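Local coordinates for virulent strain associated lipoprotein (Borreliella spielmanii A14S, PDB 6FZZ) that is an outer surface lipoprotein of the PFam54 family that may bind glutathione, as its Borrelia burgdorferi counterpart BBE31 does, at residues A[48-52]-A[92-96]; A[97-101]-A[165-169]; A[33-37]-A[81-85]; A[115-119]-A[151-155]; A[56-60]-A[72-76]. One frame throughout, in Å; residues are numbered along the deposited sequence.

Interaction 1: residues A[48-52]-A[92-96]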
# COMPACT_ATOMS: atom_id res chain seq x y z
N TYR A 48 -9.41 -2.90 13.93
CA TYR A 48 -8.51 -1.80 14.34
C TYR A 48 -9.17 -0.43 14.25
O TYR A 48 -8.44 0.56 14.12
CB TYR A 48 -7.16 -1.81 13.54
CG TYR A 48 -6.38 -3.13 13.56
CD1 TYR A 48 -5.64 -3.52 14.71
CD2 TYR A 48 -6.37 -4.00 12.48
CE1 TYR A 48 -4.95 -4.69 14.75
CE2 TYR A 48 -5.69 -5.22 12.53
CZ TYR A 48 -4.95 -5.54 13.66
OH TYR A 48 -4.26 -6.73 13.74
N GLY A 49 -10.50 -0.41 14.34
CA GLY A 49 -11.38 0.71 14.29
C GLY A 49 -11.47 1.34 12.88
O GLY A 49 -11.83 2.53 12.74
N ILE A 50 -11.12 0.57 11.85
CA ILE A 50 -11.17 1.05 10.46
C ILE A 50 -12.56 0.88 9.93
O ILE A 50 -12.91 -0.11 9.24
CB ILE A 50 -10.13 0.35 9.55
CG1 ILE A 50 -8.73 0.68 10.09
CG2 ILE A 50 -10.22 0.89 8.13
CD1 ILE A 50 -7.60 -0.20 9.52
N LEU A 51 -13.40 1.83 10.30
CA LEU A 51 -14.82 1.74 9.96
C LEU A 51 -15.00 1.93 8.45
O LEU A 51 -16.05 1.52 7.90
CB LEU A 51 -15.64 2.77 10.71
CG LEU A 51 -16.02 2.59 12.20
CD1 LEU A 51 -16.96 3.74 12.62
CD2 LEU A 51 -16.72 1.28 12.52
N ALA A 52 -13.99 2.52 7.80
CA ALA A 52 -13.98 2.71 6.35
C ALA A 52 -14.24 1.45 5.56
O ALA A 52 -14.87 1.49 4.44
CB ALA A 52 -12.67 3.37 5.96
N LEU A 92 -4.53 4.30 12.96
CA LEU A 92 -5.43 3.62 12.02
C LEU A 92 -6.87 4.11 12.14
O LEU A 92 -7.53 4.40 11.13
CB LEU A 92 -5.38 2.08 12.22
CG LEU A 92 -4.09 1.38 11.82
CD1 LEU A 92 -4.09 -0.10 12.18
CD2 LEU A 92 -3.81 1.54 10.35
N LYS A 93 -7.38 4.19 13.37
CA LYS A 93 -8.78 4.57 13.57
C LYS A 93 -8.93 6.05 13.18
O LYS A 93 -9.88 6.45 12.56
CB LYS A 93 -9.21 4.34 15.05
CG LYS A 93 -10.56 5.01 15.37
CD LYS A 93 -10.78 5.30 16.86
CE LYS A 93 -10.39 4.14 17.76
NZ LYS A 93 -10.98 4.28 19.12
N ARG A 94 -7.97 6.87 13.56
CA ARG A 94 -8.04 8.28 13.24
C ARG A 94 -7.93 8.52 11.73
O ARG A 94 -8.64 9.33 11.21
CB ARG A 94 -6.93 9.03 13.97
CG ARG A 94 -6.75 10.48 13.63
CD ARG A 94 -7.99 11.35 13.56
NE ARG A 94 -8.78 11.36 14.79
CZ ARG A 94 -9.87 12.11 14.97
NH1 ARG A 94 -10.31 12.91 13.99
NH2 ARG A 94 -10.53 12.06 16.12
N PHE A 95 -7.03 7.80 11.05
CA PHE A 95 -6.98 7.90 9.61
C PHE A 95 -8.34 7.62 8.98
O PHE A 95 -8.82 8.34 8.10
CB PHE A 95 -5.94 6.92 9.04
CG PHE A 95 -5.74 7.04 7.55
CD1 PHE A 95 -5.04 8.11 7.00
CD2 PHE A 95 -6.27 6.08 6.69
CE1 PHE A 95 -4.89 8.20 5.61
CE2 PHE A 95 -6.10 6.17 5.32
CZ PHE A 95 -5.39 7.20 4.80
N SER A 96 -8.96 6.54 9.42
CA SER A 96 -10.26 6.16 8.87
C SER A 96 -11.30 7.27 9.10
O SER A 96 -12.08 7.62 8.19
CB SER A 96 -10.68 4.81 9.49
OG SER A 96 -11.99 4.46 9.20
O HOH W 1 -13.21 4.99 11.55

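Interaction 2: residues A[97-101]-A[165-169]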
# COMPACT_ATOMS: atom_id res chain seq x y z
N GLU A 97 -11.37 7.75 10.35
CA GLU A 97 -12.21 8.88 10.71
C GLU A 97 -12.03 10.08 9.79
O GLU A 97 -13.05 10.63 9.28
CB GLU A 97 -11.97 9.28 12.19
CG GLU A 97 -12.40 8.16 13.13
CD GLU A 97 -12.06 8.46 14.60
OE1 GLU A 97 -11.27 9.39 14.87
OE2 GLU A 97 -12.58 7.73 15.49
N ILE A 98 -10.77 10.45 9.51
CA ILE A 98 -10.48 11.63 8.69
C ILE A 98 -10.97 11.43 7.25
O ILE A 98 -11.58 12.31 6.68
CB ILE A 98 -8.98 11.97 8.63
CG1 ILE A 98 -8.49 12.48 9.97
CG2 ILE A 98 -8.68 13.04 7.60
CD1 ILE A 98 -7.00 12.32 10.07
N ILE A 99 -10.69 10.26 6.65
CA ILE A 99 -11.16 9.97 5.32
C ILE A 99 -12.71 9.89 5.17
O ILE A 99 -13.28 10.40 4.21
CB ILE A 99 -10.47 8.70 4.77
CG1 ILE A 99 -8.95 8.82 4.93
CG2 ILE A 99 -10.88 8.44 3.33
CD1 ILE A 99 -8.30 10.01 4.17
N ILE A 100 -13.38 9.26 6.14
CA ILE A 100 -14.84 9.29 6.24
C ILE A 100 -15.39 10.71 6.33
O ILE A 100 -16.32 11.06 5.59
CB ILE A 100 -15.32 8.44 7.43
CG1 ILE A 100 -15.07 6.95 7.15
CG2 ILE A 100 -16.79 8.72 7.78
CD1 ILE A 100 -15.21 6.08 8.40
N LEU A 101 -14.82 11.50 7.20
CA LEU A 101 -15.20 12.92 7.30
C LEU A 101 -15.03 13.70 6.00
O LEU A 101 -15.86 14.51 5.66
CB LEU A 101 -14.44 13.61 8.39
CG LEU A 101 -14.96 13.25 9.75
CD1 LEU A 101 -13.97 13.77 10.80
CD2 LEU A 101 -16.38 13.81 9.94
N LEU A 165 -0.77 13.63 6.79
CA LEU A 165 -2.17 13.99 6.93
C LEU A 165 -2.55 13.93 8.37
O LEU A 165 -3.27 14.83 8.88
CB LEU A 165 -3.07 13.06 6.11
CG LEU A 165 -4.58 13.30 6.28
CD1 LEU A 165 -5.00 14.70 5.89
CD2 LEU A 165 -5.40 12.22 5.52
N LEU A 166 -2.20 12.85 9.05
CA LEU A 166 -2.59 12.74 10.48
C LEU A 166 -2.02 13.92 11.32
O LEU A 166 -2.70 14.45 12.18
CB LEU A 166 -2.10 11.45 11.11
CG LEU A 166 -2.73 10.19 10.55
CD1 LEU A 166 -2.02 9.03 11.20
CD2 LEU A 166 -4.21 10.20 10.87
N LEU A 167 -0.83 14.36 11.00
CA LEU A 167 -0.23 15.50 11.76
C LEU A 167 -0.90 16.81 11.39
O LEU A 167 -1.21 17.61 12.28
CB LEU A 167 1.27 15.60 11.48
CG LEU A 167 2.13 14.35 11.80
CD1 LEU A 167 3.63 14.65 11.67
CD2 LEU A 167 1.86 13.78 13.17
N ASP A 168 -1.13 17.02 10.09
CA ASP A 168 -1.78 18.24 9.60
C ASP A 168 -3.15 18.42 10.14
O ASP A 168 -3.60 19.57 10.38
CB ASP A 168 -1.86 18.27 8.08
CG ASP A 168 -0.49 18.50 7.46
OD1 ASP A 168 0.39 18.91 8.22
OD2 ASP A 168 -0.27 18.27 6.27
N TYR A 169 -3.87 17.31 10.24
CA TYR A 169 -5.19 17.33 10.84
C TYR A 169 -5.23 17.69 12.36
O TYR A 169 -6.00 18.57 12.82
CB TYR A 169 -5.87 16.00 10.62
CG TYR A 169 -7.31 16.05 10.99
CD1 TYR A 169 -8.24 16.55 10.12
CD2 TYR A 169 -7.74 15.58 12.23
CE1 TYR A 169 -9.57 16.62 10.49
CE2 TYR A 169 -9.07 15.67 12.61
CZ TYR A 169 -9.97 16.20 11.73
OH TYR A 169 -11.31 16.24 12.08

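Interaction 3: residues A[33-37]-A[81-85]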
# COMPACT_ATOMS: atom_id res chain seq x y z
N ARG A 33 5.82 -8.52 4.22
CA ARG A 33 4.54 -9.09 3.81
C ARG A 33 3.98 -10.02 4.88
O ARG A 33 2.76 -10.05 5.12
CB ARG A 33 4.63 -9.88 2.50
CG ARG A 33 3.28 -10.43 2.13
CD ARG A 33 3.26 -11.18 0.83
NE ARG A 33 1.92 -11.26 0.19
CZ ARG A 33 1.23 -12.38 -0.10
NH1 ARG A 33 1.67 -13.58 0.29
NH2 ARG A 33 0.09 -12.30 -0.82
N LYS A 34 4.85 -10.80 5.52
CA LYS A 34 4.39 -11.77 6.56
C LYS A 34 3.81 -11.04 7.79
O LYS A 34 2.82 -11.47 8.40
CB LYS A 34 5.51 -12.75 6.97
CG LYS A 34 5.78 -13.79 5.91
CD LYS A 34 7.11 -14.50 6.14
CE LYS A 34 7.00 -16.01 5.99
NZ LYS A 34 8.11 -16.54 5.15
N LYS A 35 4.39 -9.90 8.11
CA LYS A 35 3.85 -8.98 9.08
C LYS A 35 2.38 -8.58 8.88
O LYS A 35 1.54 -8.58 9.79
CB LYS A 35 4.72 -7.75 9.11
CG LYS A 35 4.94 -7.16 10.49
CD LYS A 35 6.06 -6.09 10.43
CE LYS A 35 5.69 -4.88 9.57
NZ LYS A 35 6.63 -3.73 9.76
N TYR A 36 2.07 -8.21 7.67
CA TYR A 36 0.71 -7.88 7.31
C TYR A 36 -0.24 -9.05 7.36
O TYR A 36 -1.38 -8.82 7.72
CB TYR A 36 0.72 -7.26 5.91
CG TYR A 36 1.77 -6.18 5.79
CD1 TYR A 36 2.10 -5.37 6.88
CD2 TYR A 36 2.46 -6.00 4.58
CE1 TYR A 36 3.12 -4.42 6.75
CE2 TYR A 36 3.41 -5.01 4.42
CZ TYR A 36 3.79 -4.27 5.51
OH TYR A 36 4.74 -3.31 5.35
N GLU A 37 0.22 -10.27 7.00
CA GLU A 37 -0.60 -11.51 7.11
C GLU A 37 -0.90 -11.74 8.56
O GLU A 37 -1.99 -12.09 8.90
CB GLU A 37 0.07 -12.75 6.53
CG GLU A 37 0.16 -12.77 5.01
CD GLU A 37 1.26 -13.71 4.53
OE1 GLU A 37 1.68 -14.55 5.31
OE2 GLU A 37 1.71 -13.62 3.39
N TYR A 81 -3.45 -2.89 5.79
CA TYR A 81 -2.50 -2.95 6.90
C TYR A 81 -1.06 -2.73 6.37
O TYR A 81 -0.21 -2.14 7.05
CB TYR A 81 -2.63 -4.31 7.61
CG TYR A 81 -4.05 -4.57 8.10
CD1 TYR A 81 -4.84 -3.52 8.56
CD2 TYR A 81 -4.58 -5.85 8.18
CE1 TYR A 81 -6.11 -3.74 9.01
CE2 TYR A 81 -5.86 -6.09 8.64
CZ TYR A 81 -6.62 -5.02 9.04
OH TYR A 81 -7.91 -5.13 9.54
N GLY A 82 -0.81 -3.19 5.15
CA GLY A 82 0.48 -2.97 4.52
C GLY A 82 0.80 -1.50 4.20
O GLY A 82 1.87 -1.02 4.53
N ILE A 83 -0.12 -0.81 3.54
CA ILE A 83 0.10 0.55 3.10
C ILE A 83 0.01 1.49 4.29
O ILE A 83 0.72 2.52 4.34
CB ILE A 83 -0.89 0.97 1.96
CG1 ILE A 83 -0.44 2.30 1.32
CG2 ILE A 83 -2.32 1.16 2.43
CD1 ILE A 83 0.83 2.20 0.52
N LEU A 84 -0.75 1.10 5.31
CA LEU A 84 -0.79 1.91 6.56
C LEU A 84 0.17 1.36 7.62
O LEU A 84 -0.06 1.49 8.82
CB LEU A 84 -2.21 1.95 7.09
CG LEU A 84 -3.30 2.51 6.14
CD1 LEU A 84 -4.63 2.56 6.88
CD2 LEU A 84 -2.89 3.92 5.67
N ASN A 85 1.23 0.71 7.19
CA ASN A 85 1.99 -0.09 8.15
C ASN A 85 2.81 0.71 9.17
O ASN A 85 3.23 0.19 10.20
CB ASN A 85 2.81 -1.12 7.42
CG ASN A 85 4.06 -0.56 6.78
OD1 ASN A 85 4.07 0.53 6.20
ND2 ASN A 85 5.13 -1.34 6.88

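Interaction 4: residues A[115-119]-A[151-155]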
# COMPACT_ATOMS: atom_id res chain seq x y z
N LEU A 115 -2.07 0.21 -5.32
CA LEU A 115 -0.64 0.44 -5.29
C LEU A 115 0.03 -0.70 -4.45
O LEU A 115 0.93 -1.39 -4.91
CB LEU A 115 -0.35 1.85 -4.73
CG LEU A 115 1.15 2.23 -4.67
CD1 LEU A 115 1.31 3.72 -4.38
CD2 LEU A 115 1.89 1.46 -3.59
N GLU A 116 -0.51 -0.93 -3.25
CA GLU A 116 0.03 -1.97 -2.39
C GLU A 116 -0.05 -3.33 -3.04
O GLU A 116 0.90 -4.13 -2.94
CB GLU A 116 -0.63 -1.96 -1.05
CG GLU A 116 0.10 -2.87 -0.08
CD GLU A 116 1.30 -2.22 0.57
OE1 GLU A 116 1.50 -0.98 0.45
OE2 GLU A 116 2.00 -2.96 1.27
N GLY A 117 -1.14 -3.59 -3.74
CA GLY A 117 -1.35 -4.84 -4.38
C GLY A 117 -0.32 -5.06 -5.47
O GLY A 117 0.03 -6.18 -5.76
N ASN A 118 0.19 -3.99 -6.08
CA ASN A 118 1.19 -4.14 -7.12
C ASN A 118 2.51 -4.53 -6.49
O ASN A 118 3.29 -5.28 -7.06
CB ASN A 118 1.33 -2.87 -7.98
CG ASN A 118 0.13 -2.66 -8.89
OD1 ASN A 118 -0.55 -3.62 -9.24
ND2 ASN A 118 -0.13 -1.39 -9.28
N ILE A 119 2.79 -3.94 -5.35
CA ILE A 119 3.98 -4.33 -4.57
C ILE A 119 3.92 -5.78 -4.11
O ILE A 119 4.88 -6.52 -4.25
CB ILE A 119 4.20 -3.37 -3.38
CG1 ILE A 119 4.69 -2.05 -3.95
CG2 ILE A 119 5.23 -3.94 -2.40
CD1 ILE A 119 4.68 -0.89 -3.01
N LEU A 151 9.84 0.85 -7.11
CA LEU A 151 8.49 0.34 -6.69
C LEU A 151 8.27 0.48 -5.19
O LEU A 151 7.24 1.04 -4.77
CB LEU A 151 8.32 -1.14 -7.12
CG LEU A 151 7.01 -1.84 -6.77
CD1 LEU A 151 5.86 -1.07 -7.42
CD2 LEU A 151 7.11 -3.26 -7.30
N LEU A 152 9.27 0.11 -4.36
CA LEU A 152 9.18 0.24 -2.92
C LEU A 152 9.07 1.71 -2.49
O LEU A 152 8.31 2.05 -1.56
CB LEU A 152 10.36 -0.48 -2.21
CG LEU A 152 10.47 -2.00 -2.37
CD1 LEU A 152 11.71 -2.56 -1.67
CD2 LEU A 152 9.21 -2.71 -1.85
N SER A 153 9.79 2.61 -3.18
CA SER A 153 9.65 4.05 -2.88
C SER A 153 8.25 4.60 -3.10
O SER A 153 7.88 5.52 -2.40
CB SER A 153 10.60 4.94 -3.76
OG SER A 153 11.86 4.38 -3.64
N THR A 154 7.52 4.11 -4.11
CA THR A 154 6.13 4.62 -4.34
C THR A 154 5.33 4.41 -3.10
O THR A 154 4.61 5.29 -2.65
CB THR A 154 5.43 4.03 -5.59
OG1 THR A 154 5.18 2.60 -5.45
CG2 THR A 154 6.33 4.32 -6.86
N LYS A 155 5.48 3.23 -2.51
CA LYS A 155 4.74 2.91 -1.32
C LYS A 155 5.13 3.80 -0.19
O LYS A 155 4.27 4.28 0.57
CB LYS A 155 4.94 1.44 -0.97
CG LYS A 155 4.71 1.14 0.50
CD LYS A 155 4.75 -0.35 0.81
CE LYS A 155 4.31 -0.48 2.29
NZ LYS A 155 4.03 -1.86 2.60

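Interaction 5: residues A[56-60]-A[72-76]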
# COMPACT_ATOMS: atom_id res chain seq x y z
N LEU A 56 -16.93 0.28 1.86
CA LEU A 56 -16.34 -0.17 0.60
C LEU A 56 -17.10 -1.45 0.23
O LEU A 56 -16.95 -2.51 0.85
CB LEU A 56 -14.86 -0.46 0.82
CG LEU A 56 -13.92 0.77 1.00
CD1 LEU A 56 -12.57 0.30 1.56
CD2 LEU A 56 -13.73 1.49 -0.32
N ARG A 57 -17.93 -1.37 -0.79
CA ARG A 57 -18.76 -2.51 -1.17
C ARG A 57 -18.34 -2.90 -2.58
O ARG A 57 -18.33 -2.07 -3.54
CB ARG A 57 -20.28 -2.14 -1.03
CG ARG A 57 -21.17 -3.30 -1.48
CD ARG A 57 -22.68 -3.03 -1.30
NE ARG A 57 -22.95 -2.70 0.08
CZ ARG A 57 -22.98 -3.55 1.09
NH1 ARG A 57 -22.79 -4.88 0.93
NH2 ARG A 57 -23.24 -3.07 2.28
N TRP A 58 -17.98 -4.17 -2.75
CA TRP A 58 -17.62 -4.67 -4.09
C TRP A 58 -18.75 -4.56 -5.08
O TRP A 58 -19.89 -4.85 -4.72
CB TRP A 58 -17.27 -6.11 -4.03
CG TRP A 58 -16.00 -6.42 -3.22
CD1 TRP A 58 -15.93 -6.67 -1.90
CD2 TRP A 58 -14.66 -6.48 -3.71
NE1 TRP A 58 -14.64 -6.94 -1.51
CE2 TRP A 58 -13.82 -6.80 -2.59
CE3 TRP A 58 -14.07 -6.27 -4.97
CZ2 TRP A 58 -12.43 -6.98 -2.71
CZ3 TRP A 58 -12.68 -6.43 -5.07
CH2 TRP A 58 -11.88 -6.79 -3.93
N HIS A 59 -18.47 -4.19 -6.34
CA HIS A 59 -19.58 -4.11 -7.30
C HIS A 59 -20.05 -5.47 -7.87
O HIS A 59 -21.24 -5.67 -8.10
CB HIS A 59 -19.31 -3.08 -8.40
CG HIS A 59 -20.55 -2.73 -9.16
ND1 HIS A 59 -20.87 -3.30 -10.38
CD2 HIS A 59 -21.60 -1.94 -8.84
CE1 HIS A 59 -22.03 -2.84 -10.80
NE2 HIS A 59 -22.51 -2.02 -9.87
N GLU A 60 -19.14 -6.43 -8.00
CA GLU A 60 -19.45 -7.75 -8.49
C GLU A 60 -20.05 -8.59 -7.37
O GLU A 60 -19.71 -8.40 -6.16
CB GLU A 60 -18.18 -8.44 -9.02
CG GLU A 60 -17.26 -7.52 -9.82
CD GLU A 60 -16.50 -6.48 -8.96
OE1 GLU A 60 -16.28 -6.69 -7.74
OE2 GLU A 60 -16.15 -5.41 -9.50
N ARG A 72 -11.53 -12.22 -0.87
CA ARG A 72 -11.03 -11.00 -1.49
C ARG A 72 -11.08 -9.80 -0.50
O ARG A 72 -10.23 -8.91 -0.57
CB ARG A 72 -11.78 -10.71 -2.81
CG ARG A 72 -13.24 -10.39 -2.69
CD ARG A 72 -13.83 -10.08 -4.05
NE ARG A 72 -15.29 -9.92 -3.92
CZ ARG A 72 -16.10 -9.59 -4.92
NH1 ARG A 72 -15.60 -9.28 -6.13
NH2 ARG A 72 -17.42 -9.47 -4.69
N SER A 73 -12.08 -9.77 0.40
CA SER A 73 -12.14 -8.75 1.40
C SER A 73 -10.96 -8.85 2.38
O SER A 73 -10.36 -7.83 2.74
CB SER A 73 -13.51 -8.71 2.09
OG SER A 73 -14.45 -8.12 1.22
N LYS A 74 -10.67 -10.05 2.87
CA LYS A 74 -9.51 -10.26 3.73
C LYS A 74 -8.21 -9.79 3.06
O LYS A 74 -7.40 -9.11 3.72
CB LYS A 74 -9.37 -11.70 4.14
CG LYS A 74 -10.53 -12.12 5.03
CD LYS A 74 -10.31 -13.54 5.48
CE LYS A 74 -11.42 -14.07 6.33
NZ LYS A 74 -11.00 -15.47 6.62
N ALA A 75 -8.06 -10.09 1.78
CA ALA A 75 -6.90 -9.63 0.98
C ALA A 75 -6.81 -8.10 0.95
O ALA A 75 -5.72 -7.50 1.15
CB ALA A 75 -6.93 -10.23 -0.43
N TYR A 76 -7.95 -7.45 0.71
CA TYR A 76 -8.01 -5.97 0.60
C TYR A 76 -7.60 -5.43 1.99
O TYR A 76 -6.80 -4.50 2.08
CB TYR A 76 -9.44 -5.54 0.24
CG TYR A 76 -9.63 -4.09 -0.06
CD1 TYR A 76 -9.45 -3.10 0.92
CD2 TYR A 76 -10.08 -3.68 -1.35
CE1 TYR A 76 -9.65 -1.75 0.62
CE2 TYR A 76 -10.23 -2.35 -1.66
CZ TYR A 76 -10.04 -1.40 -0.66
OH TYR A 76 -10.25 -0.10 -0.99

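Interaction 1: residues A[48-52]-A[92-96]
Y48 opens the segment in the loop between helices 15-41 and 71-83. Its CB packs on L92 CD1 at 3.8 Å, while the ring leads away from helix 89-102, meets the Y81 ring edge-to-face and hydrogen-bonds through OH to K39 O. At G49 the loop backbone comes closest to the helix: its CA lies 4.7 Å from K93 CA, and an ideal CB would stand only 3.1 Å from K93 CB. Close approach and positive phi both suit a glycine here. G49 O also accepts a hydrogen bond from a water, 3.1 Å away, whose oxygen is 2.7 Å from S96 OG. I50 is the centre of an inverse gamma turn, marked by a weak bond from L51 N to G49 O (3.0 Å); its side chain turns inward, bringing CD1 to 4.2 Å from L92 CB. L51 is exposed and adds little. A52 ends the segment in a short 3-10 turn: its N donates to S96 OG at 3.1 Å and 152°, and its CB, 3.5 Å from S96 OG, also touches V105 and F109 of helix 105-126. The chemistry is thus split along the loop, apolar at L92 and polar at S96, whose single hydroxyl fastens the turn to the helix both directly, through A52 N, and by way of the water.

Interaction 2: residues A[97-101]-A[165-169]
This is a buried, largely apolar helix-to-helix contact, without a hydrogen bond between the segments, at one end of the molecule, where helix 89-102 meets the C-terminal part of helix 138-170. The short axes cross at 73°, well away from parallel, and approach to 11.7 Å, so large side chains bridge the gap. I98 is the centre: its CD1 lies 3.6 Å from L166 CD2, its CG2 4.0 Å from L165 CD2, and its CG1 sits over the face of the Y169 ring, 3.9 Å from the centroid and 11° off the normal, a CH-pi contact. I99, the next residue, reaches L165 CD2 with CD1 at 3.9 Å. L101, at the more exposed margin, touches Y169 OH with CD1 at 3.8 Å. L183 of helix 180-209 packs on both I98 and Y169, while I99 also leans on I108 and F109 of helix 105-126. Steeply crossed helices packed through branched aliphatic side chains and one aromatic ring are consistent with the all-helical bundle of this BbCRASP-1-like domain.

Interaction 3: residues A[33-37]-A[81-85]
Y36 on helix 15-41 lays its ring flat against the backbone of G82, near the C-terminal end of helix 71-83: G82 CA stands 3.4 Å from the ring centroid and 4° off the normal, a CH-pi contact directly over the face. An ideal CB on G82 would lie only 3.2 Å from Y36 CD2, so the missing side chain is what lets ring and helix close to this distance. Here the long N-terminal helix, predicted to be coiled coil, packs against the next helix of the all-helical fold just where that helix runs out, L84 being the first residue to leave helical geometry. N85 follows in the turn, with CB pointing toward helix 15-41. Its ND2 comes within 2.5 Å of Y36 OH, but the angle is poor and the pair is not hydrogen-bonded; Y36 OH instead bonds to K155 NZ, which also bonds to G82 O. A tetraethylene glycol molecule, probably from the crystallisation liquor, lies about 3 Å from the Y36 side chain.

Interaction 4: residues A[115-119]-A[151-155]
K155 is the polar hub between helices 105-126 and 138-170. Its extended side chain brings NZ to 2.7 Å from E116 OE2, a hydrogen-bonded salt bridge, although the placement of that oxygen is less certain. NZ has further hydrogen bonds with G82 O and Y36 OH, so the ammonium group is paired with a carboxylate, a carbonyl and a phenol oxygen. T154 stays within its own helix: OG1 donates to L151 O at 2.7 Å, and T154 OG1 lies 3.9 Å from L115 CD2. N118 turns its amide to helix 180-209, with OD1 bonded to K205 NZ and ND2 to S201 OG; its backbone O is taken by T122 OG1. Between these polar groups the filling is aliphatic. I119 is a knob in the hole formed by L151, L152, T154 and K155, with CG1 3.7 Å from L151 CG and CG2 4.2 Å from L152 CD2. The short axes are 9.9 Å apart, with 149° between their directions: two roughly antiparallel, sequence-consecutive helices, with I119 as one knob in a hole of the other helix, as in antiparallel helical bundles.

Interaction 5: residues A[56-60]-A[72-76]
Stacking dominates: the guanidinium of R72 lies flat on the W58 indole, centres 3.9 Å apart and planes at 4°, with R72 CZ 3.9 Å from the centroid of the five-membered ring in a cation-pi contact. R72 CD adds a CH-pi contact, 3.5 Å above the centroid of the six-membered ring. Two hydrogen bonds fix the positions: R72 NH2 donates to E60 O (2.9 Å) and W58 NE1 to S73 OG (3.0 Å), the latter hydroxyl being bonded to T65 O as well. Charge pairing is shared, since E60 OE1 forms a salt bridge with R72 NH1 at 3.1 Å, its hydrogen bond weak, while R72 NH2 pairs with E64. Apolar contact comes from Y76, whose CE1 is 3.7 Å from L56 CD1 and whose CD2 is 4.3 Å from W58 CZ2; Y76 OH bonds to N110. The loop lies on the first turns of helix 71-83 and is itself paired by backbone hydrogen bonds, L56 with V66 and W58 with E64, while L56 and Y76 both pack against F109 of helix 105-126.

In the fold
Interaction 3 opens first, on helix 15-41, and closes at 81-85, where helix 71-83 ends. Interaction 1 opens within that span at 48-52 and closes beyond it on helix 89-102, so the two cross; they touch through Y48 and Y81. The shorter loop of interaction 5, from 56-60 to 72-76, lies within both. Interaction 2 starts directly after interaction 1 on the same helix and spans the chain to 165-169, enclosing interaction 4, which pairs helices 105-126 and 138-170. K155 of interaction 4 bonds to Y36 and G82 of interaction 3, linking the early helices to helix 138-170, whose far end is held by interaction 2.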